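Local coordinates for phospho-2-dehydro-3-deoxyheptonate aldolase (Francisella tularensis, PDB 3TQK), which probably catalyses the stereospecific condensation of phosphoenolpyruvate with D-erythrose 4-phosphate to DAHP, the first step of chorismate biosynthesis, in a metal-binding TIM barrel, at residues Ile99-Lys102 against Asn106-Asp109; Phe104-Asp107 against Ser113-Ile116. One frame throughout, in Å; residues are numbered along the deposited sequence.

Contact 1 (Ile99-Lys102 against Asn106-Asp109); sequences IGWK and NDPD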
ATOM      1  N   ILE A  99     -12.135  -2.036 -10.478  1.00 47.08           N
ATOM      2  CA  ILE A  99     -13.302  -1.392  -9.869  1.00 46.39           C
ATOM      3  C   ILE A  99     -14.327  -2.396  -9.322  1.00 46.19           C
ATOM      4  O   ILE A  99     -14.171  -3.609  -9.484  1.00 46.71           O
ATOM      5  CB  ILE A  99     -13.978  -0.403 -10.858  1.00 48.03           C
ATOM      6  CG1 ILE A  99     -14.438  -1.123 -12.136  1.00 50.19           C
ATOM      7  CG2 ILE A  99     -13.015   0.742 -11.172  1.00 47.56           C
ATOM      8  CD1 ILE A  99     -15.545  -0.401 -12.879  1.00 52.25           C
ATOM      9  N   GLY A 100     -15.359  -1.868  -8.663  1.00 45.07           N
ATOM     10  CA  GLY A 100     -16.411  -2.683  -8.036  1.00 44.69           C
ATOM     11  C   GLY A 100     -16.787  -2.168  -6.654  1.00 41.90           C
ATOM     12  O   GLY A 100     -16.096  -1.308  -6.104  1.00 40.00           O
ATOM     13  N   TRP A 101     -17.894  -2.679  -6.106  1.00 41.20           N
ATOM     14  CA  TRP A 101     -18.284  -2.400  -4.713  1.00 38.84           C
ATOM     15  C   TRP A 101     -17.086  -2.616  -3.824  1.00 36.71           C
ATOM     16  O   TRP A 101     -16.523  -3.701  -3.825  1.00 36.37           O
ATOM     17  CB  TRP A 101     -19.401  -3.336  -4.255  1.00 39.43           C
ATOM     18  CG  TRP A 101     -19.963  -3.033  -2.888  1.00 36.83           C
ATOM     19  CD1 TRP A 101     -20.625  -1.907  -2.509  1.00 36.41           C
ATOM     20  CD2 TRP A 101     -19.945  -3.892  -1.738  1.00 34.82           C
ATOM     21  NE1 TRP A 101     -21.008  -1.999  -1.186  1.00 35.39           N
ATOM     22  CE2 TRP A 101     -20.611  -3.211  -0.694  1.00 34.21           C
ATOM     23  CE3 TRP A 101     -19.428  -5.167  -1.487  1.00 33.64           C
ATOM     24  CZ2 TRP A 101     -20.769  -3.762   0.581  1.00 33.14           C
ATOM     25  CZ3 TRP A 101     -19.599  -5.719  -0.222  1.00 32.91           C
ATOM     26  CH2 TRP A 101     -20.260  -5.014   0.796  1.00 32.67           C
ATOM     27  N   LYS A 102     -16.702  -1.579  -3.083  1.00 35.17           N
ATOM     28  CA  LYS A 102     -15.526  -1.626  -2.214  1.00 33.69           C
ATOM     29  C   LYS A 102     -15.835  -2.313  -0.886  1.00 32.60           C
ATOM     30  O   LYS A 102     -14.918  -2.774  -0.206  1.00 31.97           O
ATOM     31  CB  LYS A 102     -15.000  -0.212  -1.905  1.00 32.94           C
ATOM     32  CG  LYS A 102     -13.745   0.232  -2.659  1.00 34.32           C
ATOM     33  CD  LYS A 102     -14.051   1.126  -3.879  1.00 38.39           C
ATOM     34  CE  LYS A 102     -13.045   2.281  -3.971  1.00 38.50           C
ATOM     35  NZ  LYS A 102     -13.407   3.340  -4.932  1.00 37.18           N
ATOM     36  N   ASN A 106     -17.441   1.747   2.612  1.00 26.05           N
ATOM     37  CA  ASN A 106     -17.438   2.665   1.472  1.00 26.79           C
ATOM     38  C   ASN A 106     -18.843   2.951   0.957  1.00 28.09           C
ATOM     39  O   ASN A 106     -19.130   4.060   0.517  1.00 27.82           O
ATOM     40  CB  ASN A 106     -16.570   2.109   0.333  1.00 27.56           C
ATOM     41  CG  ASN A 106     -16.321   3.131  -0.782  1.00 28.75           C
ATOM     42  OD1 ASN A 106     -15.574   4.084  -0.594  1.00 32.02           O
ATOM     43  ND2 ASN A 106     -16.933   2.921  -1.943  1.00 29.56           N
ATOM     44  N   ASP A 107     -19.716   1.951   1.020  1.00 28.72           N
ATOM     45  CA  ASP A 107     -21.034   2.070   0.421  1.00 30.61           C
ATOM     46  C   ASP A 107     -22.005   1.089   1.088  1.00 31.65           C
ATOM     47  O   ASP A 107     -22.388   0.087   0.474  1.00 32.48           O
ATOM     48  CB  ASP A 107     -20.900   1.817  -1.079  1.00 31.67           C
ATOM     49  CG  ASP A 107     -22.183   2.025  -1.840  1.00 33.07           C
ATOM     50  OD1 ASP A 107     -23.026   2.869  -1.459  1.00 33.26           O
ATOM     51  OD2 ASP A 107     -22.325   1.342  -2.864  1.00 34.06           O
ATOM     52  N   PRO A 108     -22.399   1.375   2.357  1.00 31.73           N
ATOM     53  CA  PRO A 108     -23.228   0.460   3.155  1.00 32.67           C
ATOM     54  C   PRO A 108     -24.579   0.139   2.537  1.00 35.07           C
ATOM     55  O   PRO A 108     -25.065  -0.978   2.682  1.00 36.39           O
ATOM     56  CB  PRO A 108     -23.428   1.224   4.470  1.00 31.96           C
ATOM     57  CG  PRO A 108     -23.205   2.635   4.127  1.00 31.67           C
ATOM     58  CD  PRO A 108     -22.129   2.617   3.106  1.00 30.78           C
ATOM     59  N   ASP A 109     -25.179   1.113   1.857  1.00 36.36           N
ATOM     60  CA  ASP A 109     -26.497   0.931   1.251  1.00 38.67           C
ATOM     61  C   ASP A 109     -26.454   0.241  -0.114  1.00 39.83           C
ATOM     62  O   ASP A 109     -27.488   0.058  -0.748  1.00 41.90           O
ATOM     63  CB  ASP A 109     -27.214   2.283   1.168  1.00 39.59           C
ATOM     64  CG  ASP A 109     -27.666   2.782   2.534  1.00 40.23           C
ATOM     65  OD1 ASP A 109     -27.843   1.952   3.445  1.00 41.33           O
ATOM     66  OD2 ASP A 109     -27.843   3.998   2.711  1.00 42.22           O
TER
HETATM   67  O   HOH W   1     -15.413  -0.585   2.345  1.00 15.19           O
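The indole of W101 reaches across to the backbone of D107, inside the long loop that joins strand 84-89 to helix 116-132 of the TIM barrel. NE1 of W101 donates to the carbonyl O of D107 over 3.0 Å, almost straight at 176°. That oxygen lies in the indole plane, although seen from D107 the donor sits 31° out of the carbonyl plane. Chi1 of -174° swings the indole away from the backbone N of W101, and chi2 then turns its NE1 edge to D107. CD1 of W101 also comes to 3.7 Å from OD2 of D107, a looser approach, the carboxylate being held by N112 N. A second touch is aliphatic: CB of K102 packs on CB of N106 at 3.6 Å, the two side chains passing at a slant. One water joins the backbones, accepting from N106 N at 3.1 Å and donating weakly to K102 O. The lysine chain bends away, and its NZ hydrogen-bonds to ND1 of H204 of the second subunit. Farther out, L110, I309 and V320 pack against the indole. The side chain of W101 is about 10 Å from the bound manganese ion, and R96 NE hydrogen-bonds to W101 O.

Contact 2 (Phe104-Asp107 against Ser113-Ile116); sequences FIND and SYNI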
ATOM      1  N   PHE A 104     -18.661  -2.437   2.839  1.00 29.30           N
ATOM      2  CA  PHE A 104     -19.731  -1.881   3.657  1.00 29.30           C
ATOM      3  C   PHE A 104     -19.406  -0.480   4.182  1.00 27.86           C
ATOM      4  O   PHE A 104     -20.284   0.365   4.278  1.00 28.25           O
ATOM      5  CB  PHE A 104     -20.048  -2.828   4.824  1.00 29.02           C
ATOM      6  CG  PHE A 104     -21.230  -2.401   5.658  1.00 29.93           C
ATOM      7  CD1 PHE A 104     -21.043  -1.833   6.911  1.00 30.53           C
ATOM      8  CD2 PHE A 104     -22.520  -2.558   5.186  1.00 32.56           C
ATOM      9  CE1 PHE A 104     -22.124  -1.439   7.688  1.00 31.87           C
ATOM     10  CE2 PHE A 104     -23.615  -2.153   5.952  1.00 34.40           C
ATOM     11  CZ  PHE A 104     -23.410  -1.591   7.210  1.00 33.52           C
ATOM     12  N   ILE A 105     -18.156  -0.232   4.527  1.00 26.16           N
ATOM     13  CA  ILE A 105     -17.769   1.114   4.946  1.00 25.37           C
ATOM     14  C   ILE A 105     -17.908   2.118   3.796  1.00 25.67           C
ATOM     15  O   ILE A 105     -18.446   3.203   3.981  1.00 25.76           O
ATOM     16  CB  ILE A 105     -16.342   1.133   5.561  1.00 23.85           C
ATOM     17  CG1 ILE A 105     -16.383   0.496   6.956  1.00 23.17           C
ATOM     18  CG2 ILE A 105     -15.799   2.539   5.653  1.00 22.21           C
ATOM     19  CD1 ILE A 105     -14.993   0.275   7.593  1.00 21.30           C
ATOM     20  N   ASN A 106     -17.441   1.747   2.612  1.00 26.05           N
ATOM     21  CA  ASN A 106     -17.438   2.665   1.472  1.00 26.79           C
ATOM     22  C   ASN A 106     -18.843   2.951   0.957  1.00 28.09           C
ATOM     23  O   ASN A 106     -19.130   4.060   0.517  1.00 27.82           O
ATOM     24  CB  ASN A 106     -16.570   2.109   0.333  1.00 27.56           C
ATOM     25  CG  ASN A 106     -16.321   3.131  -0.782  1.00 28.75           C
ATOM     26  OD1 ASN A 106     -15.574   4.084  -0.594  1.00 32.02           O
ATOM     27  ND2 ASN A 106     -16.933   2.921  -1.943  1.00 29.56           N
ATOM     28  N   ASP A 107     -19.716   1.951   1.020  1.00 28.72           N
ATOM     29  CA  ASP A 107     -21.034   2.070   0.421  1.00 30.61           C
ATOM     30  C   ASP A 107     -22.005   1.089   1.088  1.00 31.65           C
ATOM     31  O   ASP A 107     -22.388   0.087   0.474  1.00 32.48           O
ATOM     32  CB  ASP A 107     -20.900   1.817  -1.079  1.00 31.67           C
ATOM     33  CG  ASP A 107     -22.183   2.025  -1.840  1.00 33.07           C
ATOM     34  OD1 ASP A 107     -23.026   2.869  -1.459  1.00 33.26           O
ATOM     35  OD2 ASP A 107     -22.325   1.342  -2.864  1.00 34.06           O
ATOM     36  N   SER A 113     -24.276   5.303  -3.284  1.00 37.17           N
ATOM     37  CA  SER A 113     -24.540   6.545  -2.559  1.00 36.58           C
ATOM     38  C   SER A 113     -23.308   6.958  -1.733  1.00 33.95           C
ATOM     39  O   SER A 113     -23.151   8.133  -1.377  1.00 33.79           O
ATOM     40  CB  SER A 113     -25.772   6.382  -1.667  1.00 37.64           C
ATOM     41  OG  SER A 113     -25.645   5.255  -0.810  1.00 37.60           O
ATOM     42  N   TYR A 114     -22.445   5.984  -1.436  1.00 31.90           N
ATOM     43  CA  TYR A 114     -21.139   6.212  -0.812  1.00 29.44           C
ATOM     44  C   TYR A 114     -21.221   6.905   0.549  1.00 28.18           C
ATOM     45  O   TYR A 114     -20.440   7.807   0.855  1.00 27.71           O
ATOM     46  CB  TYR A 114     -20.204   6.974  -1.763  1.00 29.39           C
ATOM     47  CG  TYR A 114     -19.950   6.237  -3.058  1.00 31.37           C
ATOM     48  CD1 TYR A 114     -19.146   5.098  -3.077  1.00 32.68           C
ATOM     49  CD2 TYR A 114     -20.513   6.663  -4.261  1.00 33.81           C
ATOM     50  CE1 TYR A 114     -18.899   4.410  -4.258  1.00 33.19           C
ATOM     51  CE2 TYR A 114     -20.274   5.978  -5.446  1.00 35.23           C
ATOM     52  CZ  TYR A 114     -19.463   4.852  -5.430  1.00 34.95           C
ATOM     53  OH  TYR A 114     -19.214   4.153  -6.583  1.00 37.64           O
ATOM     54  N   ASN A 115     -22.144   6.442   1.385  1.00 27.96           N
ATOM     55  CA  ASN A 115     -22.399   7.068   2.673  1.00 26.69           C
ATOM     56  C   ASN A 115     -21.412   6.516   3.677  1.00 24.92           C
ATOM     57  O   ASN A 115     -21.745   5.662   4.506  1.00 23.88           O
ATOM     58  CB  ASN A 115     -23.837   6.805   3.113  1.00 28.08           C
ATOM     59  CG  ASN A 115     -24.337   7.811   4.144  1.00 27.68           C
ATOM     60  OD1 ASN A 115     -23.551   8.432   4.867  1.00 22.59           O
ATOM     61  ND2 ASN A 115     -25.660   7.977   4.205  1.00 25.68           N
ATOM     62  N   ILE A 116     -20.186   7.020   3.587  1.00 23.54           N
ATOM     63  CA  ILE A 116     -19.101   6.486   4.374  1.00 22.54           C
ATOM     64  C   ILE A 116     -19.337   6.740   5.852  1.00 22.27           C
ATOM     65  O   ILE A 116     -19.036   5.891   6.664  1.00 21.89           O
ATOM     66  CB  ILE A 116     -17.717   7.009   3.914  1.00 21.67           C
ATOM     67  CG1 ILE A 116     -17.466   6.607   2.455  1.00 22.70           C
ATOM     68  CG2 ILE A 116     -16.603   6.445   4.803  1.00 20.29           C
ATOM     69  CD1 ILE A 116     -16.277   7.289   1.795  1.00 22.43           C
TER
HETATM   70  O   HOH W   2     -23.847   4.017   0.855  1.00  5.22           O
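D107 reaches with its carboxylate, extended away from its own backbone N (chi1 -175°), to the backbone of S113 and Y114, just ahead of helix 116-132 in the loop that follows the second strand of the TIM barrel. Among the polar contacts, OD1 of D107 accepts from Y114 N at 3.2 Å, the amide arriving from above the carboxylate plane, and more weakly from S113 N. A water adds a third donor to OD1, also donates to S113 OG, and accepts from N115 N at 3.0 Å, tying the aspartate to 113-116. OD2, already bonded to the backbone N of N112, completes the grip, so the carboxylate gathers the turn around it. S113 OG makes a separate hydrogen bond to OD1 of D111, an acidic neighbour of D107. Carbon donors supplement these bonds: the CA-H of I116 points at I105 O (3.4 Å, 166° at the hydrogen), and the CA of Y114 lies 3.2 Å from N106 O. In the apolar group, CG2 of I105 meets CG2 of I116 at 4.1 Å, the side chains crossing near a right angle; I105 also packs on L120 and A123 of the helix. The side chain of N106 runs alongside the Y114 ring, its amide end near the CD1 edge and the two planes 68° apart, while H205 of the second subunit stacks on that ring. N115 centres an inverse gamma turn and takes the N-cap position, its OD1 accepting weakly from the backbone N of K118.

Overall arrangement
Both contacts lie in the single loop between strand 84-89 and helix 116-132 of the eight-stranded barrel, their centres about 6 Å apart and on the same side of the chain's centre. The order along the chain is 99-102, 104-107, 106-109, 113-116, and N106 and D107 belong to both. D107 is used twice: its carbonyl O takes the indole bond of contact 1, while its carboxylate bonds the backbone of contact 2. The two also touch directly, where CD of P108 lies 3.4 Å from O of N115. Contact 1 sits on the side nearer the manganese site, contact 2 at the start of the helix, and residues of the second subunit pack against both.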